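Local coordinates for gingipain R2 Pro-Domain (Porphyromonas gingivalis, PDB 4IEF), which is the pro-domain of an arginine-specific cysteine protease and probably keeps the catalytic domain of gingipain R2 latent until it is removed, at residues L35-V40 / Q48-T53; T63-I68 / A99-V104. All coordinates share one frame; numbering follows the deposited sequence.

Interactions 1 and 2 follow one another along the chain and meet in space, their centres about 11 Å apart. Residues 35-40 and 48-53 form a regular two-stranded antiparallel ladder; residues 63-68 and 99-104 are irregular chain joined by a single backbone bridge. A probable hydrogen bond of 2.9 Å between Gln48 O and Ala99 N ties the second strand of the hairpin to the start of residues 99-104. Farther along, Pro50 CG lies 3.3 Å from Ile65 O, and Phe52 CE2 approaches Pro67 O to 3.4 Å. Residues 48-53 therefore touch both segments of interaction 2 while pairing with 35-40.

Interaction 1. Residues L35-V40 / Q48-T53; sequences LQFTGV and QVPTFT
Phe37 overlaps Pro50 obliquely, CE2 resting 3.7 Å from Pro50 CB, while its CD2 also meets Gln48 CB. Phe37 projects from the same face of the ladder as Gln48 and Pro50, its CG anti to the carbonyl carbon (chi1 -65°) and beside its own backbone N; Lys93 adds a cation-pi contact to the ring. The Gln48 chain bends at chi2 (-58°) and carries its amide to Phe37 CB and Gly39, crossing the Phe37 side chain at about a right angle; OE1 comes to 3.3 Å from Phe37 CB. A water donates to both this OE1 and Phe37 O, bridging the strands. Val49 points to the other face, and at the end of segment 35-40 Val40 crosses it at about a right angle, both Val40 methyls touching Val49 CG2. Thr51 OG1 reaches Gln36 O at 3.5 Å, a weak bond beside the stronger backbone one from Thr51 N. Paired backbone bonds join Gln36 with Thr51 and Thr38 with Val49. Gln36 N to Thr51 O, at 2.7 Å, is nearly straight at the hydrogen, and Val49 N to Thr38 O is equally short. Between these pairs Phe37 faces Pro50, a non-hydrogen-bonded position that suits an imino acid with no N-H to give. The whole is a two-stranded antiparallel beta hairpin.

Interaction 2. Residues T63-I68 / A99-V104; sequences TPILPI and APSKGV
Thr63 and Ile65 grip residues 99-101 through two backbone hydrogen bonds that straddle the Pro64–Pro100 pair. Ser101 N donates to Thr63 O at 2.7 Å, and Ile65 N donates to Ala99 O at 3.0 Å, the latter nearly in line with the carbonyl. Neither proline has to donate an N-H at this position, and the bridge is a single one. Van der Waals contact comes from Ile65, whose CG1 stands anti to the carbonyl carbon (chi1 -63°), 3.5 Å from Ser101 CA and also close to Ala99 O. Its CD1 reaches onward to 3.5 Å from Pro100 O and makes an apolar contact with Ala99 CB at 4.1 Å. Ser101 CB lies 3.4 Å from Thr63 O, beside the bond made by its own backbone N. The side-chain hydroxyls bond away from the other segment: Ser101 OG accepts from Gly103 N at 3.1 Å, an ST turn, and is also hydrogen-bonded to Ser59 O, while Thr63 OG1 bonds Glu60 O. Both segments are inter-strand connections: residues 63-68 lead into strand 69-74, and residues 99-104 follow strand 79-93. Strand 45-51 meets Ile65 and Ala99 through Val49, and strand 144-157 packs on Pro64 and Leu66 through Tyr156.

Interaction 1. Residues L35-V40 / Q48-T53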
ATOM      1  N   LEU A  35      19.090  20.643  -6.526  1.00 28.93           N
ATOM      2  CA  LEU A  35      18.987  21.382  -5.263  1.00 28.29           C
ATOM      3  C   LEU A  35      18.388  22.773  -5.516  1.00 34.12           C
ATOM      4  O   LEU A  35      18.923  23.543  -6.309  1.00 34.81           O
ATOM      5  CB  LEU A  35      20.338  21.499  -4.536  1.00 27.94           C
ATOM      6  CG  LEU A  35      20.342  22.374  -3.264  1.00 30.66           C
ATOM      7  CD1 LEU A  35      19.673  21.662  -2.089  1.00 28.54           C
ATOM      8  CD2 LEU A  35      21.750  22.798  -2.907  1.00 31.62           C
ATOM      9  N   GLN A  36      17.253  23.062  -4.867  1.00 31.43           N
ATOM     10  CA  GLN A  36      16.544  24.345  -4.992  1.00 31.53           C
ATOM     11  C   GLN A  36      16.259  24.939  -3.616  1.00 33.22           C
ATOM     12  O   GLN A  36      16.220  24.209  -2.623  1.00 32.31           O
ATOM     13  CB  GLN A  36      15.218  24.195  -5.780  1.00 32.89           C
ATOM     14  CG  GLN A  36      15.349  23.460  -7.119  1.00 53.41           C
ATOM     15  CD  GLN A  36      14.739  24.157  -8.308  1.00 80.04           C
ATOM     16  OE1 GLN A  36      13.864  23.606  -8.979  1.00 78.30           O
ATOM     17  NE2 GLN A  36      15.265  25.328  -8.661  1.00 73.58           N
ATOM     18  N   PHE A  37      16.032  26.258  -3.568  1.00 28.16           N
ATOM     19  CA  PHE A  37      15.718  26.982  -2.340  1.00 27.50           C
ATOM     20  C   PHE A  37      14.464  27.813  -2.563  1.00 33.10           C
ATOM     21  O   PHE A  37      14.383  28.561  -3.538  1.00 34.60           O
ATOM     22  CB  PHE A  37      16.905  27.857  -1.891  1.00 29.45           C
ATOM     23  CG  PHE A  37      18.138  27.078  -1.507  1.00 30.96           C
ATOM     24  CD1 PHE A  37      19.153  26.844  -2.434  1.00 34.94           C
ATOM     25  CD2 PHE A  37      18.290  26.576  -0.220  1.00 31.98           C
ATOM     26  CE1 PHE A  37      20.295  26.115  -2.077  1.00 35.58           C
ATOM     27  CE2 PHE A  37      19.425  25.846   0.133  1.00 34.87           C
ATOM     28  CZ  PHE A  37      20.419  25.615  -0.799  1.00 33.89           C
ATOM     29  N   THR A  38      13.468  27.636  -1.690  1.00 29.30           N
ATOM     30  CA  THR A  38      12.191  28.355  -1.736  1.00 28.52           C
ATOM     31  C   THR A  38      12.182  29.387  -0.601  1.00 31.25           C
ATOM     32  O   THR A  38      12.353  29.032   0.567  1.00 30.71           O
ATOM     33  CB  THR A  38      11.015  27.355  -1.652  1.00 37.44           C
ATOM     34  OG1 THR A  38      11.182  26.351  -2.652  1.00 44.18           O
ATOM     35  CG2 THR A  38       9.653  28.020  -1.818  1.00 35.80           C
ATOM     36  N   GLY A  39      12.007  30.650  -0.966  1.00 27.69           N
ATOM     37  CA  GLY A  39      11.942  31.755  -0.020  1.00 27.11           C
ATOM     38  C   GLY A  39      10.629  31.761   0.740  1.00 29.99           C
ATOM     39  O   GLY A  39       9.557  31.715   0.131  1.00 28.58           O
ATOM     40  N   VAL A  40      10.704  31.787   2.076  1.00 25.97           N
ATOM     41  CA  VAL A  40       9.523  31.808   2.943  1.00 24.86           C
ATOM     42  C   VAL A  40       9.635  32.975   3.947  1.00 28.94           C
ATOM     43  O   VAL A  40      10.737  33.383   4.318  1.00 28.03           O
ATOM     44  CB  VAL A  40       9.245  30.457   3.669  1.00 28.23           C
ATOM     45  CG1 VAL A  40       8.870  29.348   2.692  1.00 27.41           C
ATOM     46  CG2 VAL A  40      10.411  30.029   4.548  1.00 28.25           C
ATOM     47  N   GLN A  48      15.192  30.297   3.651  1.00 30.36           N
ATOM     48  CA  GLN A  48      15.166  29.367   2.524  1.00 30.03           C
ATOM     49  C   GLN A  48      14.776  27.955   2.928  1.00 33.30           C
ATOM     50  O   GLN A  48      15.319  27.408   3.891  1.00 33.51           O
ATOM     51  CB  GLN A  48      16.538  29.336   1.814  1.00 31.71           C
ATOM     52  CG  GLN A  48      17.010  30.683   1.249  1.00 29.37           C
ATOM     53  CD  GLN A  48      16.062  31.304   0.247  1.00 40.33           C
ATOM     54  OE1 GLN A  48      15.521  30.634  -0.637  1.00 35.24           O
ATOM     55  NE2 GLN A  48      15.840  32.606   0.362  1.00 31.56           N
ATOM     56  N   VAL A  49      13.830  27.366   2.177  1.00 29.22           N
ATOM     57  CA  VAL A  49      13.400  25.982   2.354  1.00 28.38           C
ATOM     58  C   VAL A  49      14.147  25.170   1.275  1.00 32.19           C
ATOM     59  O   VAL A  49      13.841  25.310   0.089  1.00 31.62           O
ATOM     60  CB  VAL A  49      11.857  25.762   2.315  1.00 31.46           C
ATOM     61  CG1 VAL A  49      11.506  24.273   2.346  1.00 30.11           C
ATOM     62  CG2 VAL A  49      11.162  26.490   3.452  1.00 31.19           C
ATOM     63  N   PRO A  50      15.157  24.365   1.655  1.00 29.11           N
ATOM     64  CA  PRO A  50      15.882  23.585   0.640  1.00 29.42           C
ATOM     65  C   PRO A  50      15.089  22.364   0.174  1.00 31.41           C
ATOM     66  O   PRO A  50      14.383  21.748   0.967  1.00 28.51           O
ATOM     67  CB  PRO A  50      17.173  23.164   1.359  1.00 31.13           C
ATOM     68  CG  PRO A  50      17.111  23.782   2.737  1.00 35.14           C
ATOM     69  CD  PRO A  50      15.682  24.097   3.007  1.00 30.31           C
ATOM     70  N   THR A  51      15.191  22.040  -1.129  1.00 28.17           N
ATOM     71  CA  THR A  51      14.556  20.878  -1.757  1.00 27.40           C
ATOM     72  C   THR A  51      15.504  20.256  -2.766  1.00 31.13           C
ATOM     73  O   THR A  51      16.228  20.980  -3.445  1.00 31.84           O
ATOM     74  CB  THR A  51      13.214  21.229  -2.448  1.00 33.45           C
ATOM     75  OG1 THR A  51      13.382  22.353  -3.308  1.00 35.93           O
ATOM     76  CG2 THR A  51      12.077  21.464  -1.467  1.00 30.36           C
ATOM     77  N   PHE A  52      15.502  18.915  -2.867  1.00 25.64           N
ATOM     78  CA  PHE A  52      16.292  18.177  -3.851  1.00 24.94           C
ATOM     79  C   PHE A  52      15.559  16.883  -4.192  1.00 30.54           C
ATOM     80  O   PHE A  52      14.714  16.438  -3.410  1.00 30.27           O
ATOM     81  CB  PHE A  52      17.751  17.929  -3.394  1.00 25.85           C
ATOM     82  CG  PHE A  52      17.985  17.089  -2.153  1.00 25.44           C
ATOM     83  CD1 PHE A  52      18.039  15.699  -2.230  1.00 25.78           C
ATOM     84  CD2 PHE A  52      18.248  17.691  -0.927  1.00 26.07           C
ATOM     85  CE1 PHE A  52      18.294  14.924  -1.092  1.00 25.58           C
ATOM     86  CE2 PHE A  52      18.500  16.913   0.214  1.00 27.60           C
ATOM     87  CZ  PHE A  52      18.509  15.535   0.125  1.00 24.45           C
ATOM     88  N   THR A  53      15.860  16.295  -5.363  1.00 28.70           N
ATOM     89  CA  THR A  53      15.238  15.049  -5.834  1.00 28.83           C
ATOM     90  C   THR A  53      15.382  13.942  -4.770  1.00 30.60           C
ATOM     91  O   THR A  53      16.493  13.667  -4.299  1.00 30.08           O
ATOM     92  CB  THR A  53      15.822  14.614  -7.186  1.00 34.24           C
ATOM     93  OG1 THR A  53      15.973  15.761  -8.026  1.00 35.44           O
ATOM     94  CG2 THR A  53      14.961  13.572  -7.882  1.00 29.70           C
TER
HETATM   95  O   HOH W   1      14.715  31.487  -3.182  1.00 44.23           O

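Interaction 2. Residues T63-I68 / A99-V104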
ATOM      1  N   THR A  63      14.181  23.311  14.360  1.00 28.58           N
ATOM      2  CA  THR A  63      15.558  23.062  13.909  1.00 28.60           C
ATOM      3  C   THR A  63      15.617  23.308  12.384  1.00 32.96           C
ATOM      4  O   THR A  63      14.568  23.233  11.731  1.00 31.89           O
ATOM      5  CB  THR A  63      16.052  21.648  14.299  1.00 37.62           C
ATOM      6  OG1 THR A  63      15.440  20.656  13.473  1.00 39.23           O
ATOM      7  CG2 THR A  63      15.887  21.333  15.792  1.00 34.57           C
ATOM      8  N   PRO A  64      16.800  23.566  11.777  1.00 30.46           N
ATOM      9  CA  PRO A  64      16.821  23.872  10.332  1.00 30.09           C
ATOM     10  C   PRO A  64      16.252  22.769   9.435  1.00 32.15           C
ATOM     11  O   PRO A  64      16.476  21.594   9.709  1.00 31.48           O
ATOM     12  CB  PRO A  64      18.308  24.106  10.039  1.00 32.74           C
ATOM     13  CG  PRO A  64      18.902  24.493  11.353  1.00 38.14           C
ATOM     14  CD  PRO A  64      18.146  23.710  12.377  1.00 33.10           C
ATOM     15  N   ILE A  65      15.492  23.158   8.378  1.00 28.01           N
ATOM     16  CA  ILE A  65      14.947  22.216   7.385  1.00 26.66           C
ATOM     17  C   ILE A  65      16.132  21.742   6.565  1.00 30.97           C
ATOM     18  O   ILE A  65      16.689  22.500   5.773  1.00 29.21           O
ATOM     19  CB  ILE A  65      13.811  22.802   6.498  1.00 28.75           C
ATOM     20  CG1 ILE A  65      12.579  23.175   7.352  1.00 27.51           C
ATOM     21  CG2 ILE A  65      13.426  21.822   5.347  1.00 28.61           C
ATOM     22  CD1 ILE A  65      11.557  24.064   6.672  1.00 22.87           C
ATOM     23  N   LEU A  66      16.584  20.523   6.840  1.00 29.69           N
ATOM     24  CA  LEU A  66      17.729  19.951   6.156  1.00 29.39           C
ATOM     25  C   LEU A  66      17.330  18.573   5.631  1.00 31.38           C
ATOM     26  O   LEU A  66      17.530  17.560   6.315  1.00 29.99           O
ATOM     27  CB  LEU A  66      18.955  19.921   7.088  1.00 30.03           C
ATOM     28  CG  LEU A  66      19.412  21.311   7.610  1.00 35.11           C
ATOM     29  CD1 LEU A  66      20.220  21.196   8.886  1.00 35.80           C
ATOM     30  CD2 LEU A  66      20.126  22.123   6.522  1.00 36.81           C
ATOM     31  N   PRO A  67      16.708  18.549   4.419  1.00 26.17           N
ATOM     32  CA  PRO A  67      16.216  17.282   3.853  1.00 25.18           C
ATOM     33  C   PRO A  67      17.262  16.190   3.736  1.00 29.47           C
ATOM     34  O   PRO A  67      18.442  16.464   3.535  1.00 30.49           O
ATOM     35  CB  PRO A  67      15.705  17.681   2.465  1.00 26.76           C
ATOM     36  CG  PRO A  67      15.368  19.105   2.593  1.00 30.74           C
ATOM     37  CD  PRO A  67      16.380  19.683   3.530  1.00 26.96           C
ATOM     38  N   ILE A  68      16.801  14.943   3.883  1.00 25.80           N
ATOM     39  CA  ILE A  68      17.620  13.742   3.805  1.00 26.15           C
ATOM     40  C   ILE A  68      17.138  12.841   2.657  1.00 30.02           C
ATOM     41  O   ILE A  68      16.016  12.992   2.169  1.00 28.95           O
ATOM     42  CB  ILE A  68      17.626  12.967   5.164  1.00 28.85           C
ATOM     43  CG1 ILE A  68      16.246  12.343   5.498  1.00 28.21           C
ATOM     44  CG2 ILE A  68      18.202  13.822   6.326  1.00 29.04           C
ATOM     45  CD1 ILE A  68      16.329  11.063   6.360  1.00 32.32           C
ATOM     46  N   ALA A  99      15.262  28.073   6.746  1.00 29.29           N
ATOM     47  CA  ALA A  99      13.974  28.088   7.435  1.00 27.80           C
ATOM     48  C   ALA A  99      13.888  27.003   8.520  1.00 31.88           C
ATOM     49  O   ALA A  99      14.409  25.902   8.321  1.00 29.95           O
ATOM     50  CB  ALA A  99      12.852  27.907   6.430  1.00 27.73           C
ATOM     51  N   PRO A 100      13.230  27.289   9.671  1.00 29.83           N
ATOM     52  CA  PRO A 100      13.107  26.264  10.713  1.00 29.43           C
ATOM     53  C   PRO A 100      11.976  25.287  10.393  1.00 32.20           C
ATOM     54  O   PRO A 100      10.986  25.656   9.756  1.00 31.59           O
ATOM     55  CB  PRO A 100      12.823  27.085  11.970  1.00 31.62           C
ATOM     56  CG  PRO A 100      12.112  28.287  11.471  1.00 35.82           C
ATOM     57  CD  PRO A 100      12.542  28.538  10.059  1.00 31.50           C
ATOM     58  N   SER A 101      12.127  24.033  10.823  1.00 27.72           N
ATOM     59  CA  SER A 101      11.117  23.016  10.559  1.00 26.86           C
ATOM     60  C   SER A 101       9.838  23.255  11.351  1.00 31.46           C
ATOM     61  O   SER A 101       9.884  23.689  12.501  1.00 31.29           O
ATOM     62  CB  SER A 101      11.661  21.628  10.855  1.00 27.88           C
ATOM     63  OG  SER A 101      10.716  20.629  10.512  1.00 34.83           O
ATOM     64  N   LYS A 102       8.698  22.983  10.708  1.00 28.00           N
ATOM     65  CA  LYS A 102       7.369  23.066  11.312  1.00 27.70           C
ATOM     66  C   LYS A 102       7.054  21.746  12.032  1.00 31.35           C
ATOM     67  O   LYS A 102       6.060  21.652  12.756  1.00 30.85           O
ATOM     68  CB  LYS A 102       6.304  23.353  10.237  1.00 28.31           C
ATOM     69  CG  LYS A 102       6.346  24.760   9.672  1.00 32.20           C
ATOM     70  CD  LYS A 102       5.182  24.982   8.722  1.00 25.77           C
ATOM     71  CE  LYS A 102       5.299  26.311   8.023  1.00 24.83           C
ATOM     72  NZ  LYS A 102       4.116  26.596   7.169  1.00 25.22           N
ATOM     73  N   GLY A 103       7.915  20.752  11.820  1.00 28.00           N
ATOM     74  CA  GLY A 103       7.782  19.419  12.393  1.00 28.37           C
ATOM     75  C   GLY A 103       6.700  18.628  11.695  1.00 33.11           C
ATOM     76  O   GLY A 103       6.326  18.944  10.558  1.00 31.92           O
ATOM     77  N   VAL A 104       6.192  17.591  12.373  1.00 30.51           N
ATOM     78  CA  VAL A 104       5.111  16.764  11.846  1.00 30.10           C
ATOM     79  C   VAL A 104       3.819  17.574  11.975  1.00 36.20           C
ATOM     80  O   VAL A 104       3.446  17.976  13.081  1.00 37.93           O
ATOM     81  CB  VAL A 104       5.019  15.368  12.528  1.00 33.20           C
ATOM     82  CG1 VAL A 104       3.815  14.581  12.015  1.00 32.22           C
ATOM     83  CG2 VAL A 104       6.305  14.568  12.325  1.00 33.07           C
TER